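Hypothetical 13.2 KDA protein (Sulfolobus virus-like particle ssv1, PDB 2VQC) is a winged-helix protein that probably binds DNA and is essential for virus function. Local coordinates at residues Thr31-Leu36 and Asn70-Phe75. Sequence-based numbering, arbitrary orientation.
Sequences TLEDIL and NRKTTF
Lys-72 and Glu-33 reach toward each other tip to tip and form the salt bridge that ties the loop before strand 73-77 to the first turn of helix 32-39. Lys-72 NZ donates to Glu-33 OE2 at a short 2.5 Å, arriving on the syn side of that oxygen but 30° out of the carboxylate plane. The lysine chain bends at chi3 (-57°), which turns CE toward the acid, and CE lies 3.5 Å from Glu-33 OE1. That second oxygen has a partner of its own: Thr-31 OG1 donates to Glu-33 OE1 over 2.8 Å, meeting it from above the carboxylate plane. The carboxylate is therefore gripped through both oxygens, by the lysine and by the residue just ahead of its helix.

Thr-31 is the N-cap of that helix. Its backbone N donates to Asp-34 OD2 (2.9 Å, 161° at the hydrogen), which accepts with its anti lone pair, the one turned away from OD1. This is one half of a capping box; Thr-31 OG1 goes to Glu-33 instead of completing it.

The protein is a winged helix, and strands 64-68 and 73-77 form the hairpin of its wing. Lys-72 sits in the turn of that wing, so the contact joins wing to helix 32-39. The short strand 29-30 runs antiparallel to 73-77, with Phe-75 backbone hydrogen-bonded to Leu-30. Right after that pairing the chain turns into helix 32-39, so Thr-31 still lies beside Thr-74, their CA atoms 5.0 Å apart. A water bridges the backbones here, accepting from Leu-32 N at 2.8 Å and donating to Thr-73 O.

The van der Waals part is small. Thr-31 and Thr-74 lie side by side and point the same way, and the methyl CG2 of Thr-31 sits 3.9 Å from both CG2 and OG1 of Thr-74.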
# COMPACT_ATOMS: atom_id res chain seq x y z
N THR A 31 5.53 -2.98 1.18
CA THR A 31 5.96 -2.01 2.20
C THR A 31 6.14 -0.64 1.55
O THR A 31 6.03 -0.50 0.33
CB THR A 31 7.29 -2.43 2.85
OG1 THR A 31 8.35 -2.40 1.89
CG2 THR A 31 7.17 -3.83 3.45
N LEU A 32 6.41 0.38 2.36
CA LEU A 32 6.58 1.74 1.84
C LEU A 32 7.65 1.79 0.75
O LEU A 32 7.48 2.51 -0.24
CB LEU A 32 6.90 2.73 2.97
CG LEU A 32 6.81 4.21 2.57
CD1 LEU A 32 5.36 4.66 2.46
CD2 LEU A 32 7.56 5.08 3.55
N GLU A 33 8.72 1.01 0.91
CA GLU A 33 9.80 0.96 -0.10
C GLU A 33 9.31 0.56 -1.49
O GLU A 33 9.86 1.04 -2.49
CB GLU A 33 10.91 -0.01 0.33
CG GLU A 33 11.71 0.44 1.55
CD GLU A 33 11.12 -0.03 2.87
OE1 GLU A 33 9.91 -0.32 2.93
OE2 GLU A 33 11.87 -0.10 3.86
N ASP A 34 8.31 -0.31 -1.55
CA ASP A 34 7.71 -0.72 -2.83
C ASP A 34 6.95 0.43 -3.52
O ASP A 34 6.95 0.53 -4.74
CB ASP A 34 6.76 -1.91 -2.63
CG ASP A 34 7.49 -3.17 -2.19
OD1 ASP A 34 8.44 -3.58 -2.89
OD2 ASP A 34 7.12 -3.75 -1.15
N ILE A 35 6.32 1.28 -2.72
CA ILE A 35 5.63 2.46 -3.24
C ILE A 35 6.65 3.47 -3.76
O ILE A 35 6.46 4.07 -4.83
CB ILE A 35 4.74 3.11 -2.15
CG1 ILE A 35 3.66 2.11 -1.67
CG2 ILE A 35 4.11 4.40 -2.66
CD1 ILE A 35 2.82 2.61 -0.49
N LEU A 36 7.72 3.66 -3.00
CA LEU A 36 8.81 4.56 -3.38
C LEU A 36 9.49 4.11 -4.68
O LEU A 36 9.83 4.95 -5.52
CB LEU A 36 9.85 4.65 -2.25
CG LEU A 36 9.42 5.49 -1.04
CD1 LEU A 36 10.23 5.13 0.20
CD2 LEU A 36 9.55 6.97 -1.34
N ASN A 70 6.16 -3.25 14.85
CA ASN A 70 7.10 -2.24 15.34
C ASN A 70 8.22 -1.94 14.34
O ASN A 70 8.75 -0.82 14.32
CB ASN A 70 7.69 -2.67 16.69
CG ASN A 70 8.36 -1.52 17.45
OD1 ASN A 70 8.98 -1.74 18.50
ND2 ASN A 70 8.24 -0.30 16.93
N ARG A 71 8.58 -2.92 13.52
CA ARG A 71 9.55 -2.71 12.45
C ARG A 71 8.97 -1.79 11.37
O ARG A 71 9.56 -0.75 11.07
CB ARG A 71 10.07 -4.03 11.85
CG ARG A 71 9.01 -5.02 11.36
CD ARG A 71 9.63 -6.20 10.63
NE ARG A 71 10.26 -5.79 9.37
CZ ARG A 71 10.76 -6.63 8.46
NH1 ARG A 71 10.73 -7.95 8.66
NH2 ARG A 71 11.31 -6.15 7.35
N LYS A 72 7.81 -2.14 10.83
CA LYS A 72 7.19 -1.38 9.74
C LYS A 72 5.83 -1.95 9.33
O LYS A 72 5.56 -3.14 9.50
CB LYS A 72 8.11 -1.36 8.51
CG LYS A 72 8.36 -2.72 7.89
CD LYS A 72 9.73 -2.80 7.22
CE LYS A 72 9.93 -1.74 6.16
NZ LYS A 72 11.21 -1.97 5.45
N THR A 73 4.99 -1.08 8.77
CA THR A 73 3.71 -1.48 8.18
C THR A 73 3.95 -2.32 6.93
O THR A 73 4.71 -1.92 6.03
CB THR A 73 2.86 -0.25 7.80
OG1 THR A 73 2.67 0.59 8.94
CG2 THR A 73 1.50 -0.67 7.24
N THR A 74 3.29 -3.47 6.87
CA THR A 74 3.42 -4.39 5.75
C THR A 74 2.04 -4.87 5.32
O THR A 74 1.28 -5.38 6.14
CB THR A 74 4.29 -5.61 6.11
OG1 THR A 74 5.52 -5.18 6.71
CG2 THR A 74 4.60 -6.45 4.87
N PHE A 75 1.72 -4.69 4.05
CA PHE A 75 0.47 -5.17 3.49
C PHE A 75 0.68 -6.58 2.96
O PHE A 75 1.67 -6.84 2.28
CB PHE A 75 -0.00 -4.23 2.37
CG PHE A 75 -0.18 -2.82 2.82
CD1 PHE A 75 -1.40 -2.39 3.33
CD2 PHE A 75 0.88 -1.92 2.78
CE1 PHE A 75 -1.56 -1.08 3.77
CE2 PHE A 75 0.72 -0.61 3.22
CZ PHE A 75 -0.50 -0.19 3.71
O HOH W 1 5.66 0.30 5.10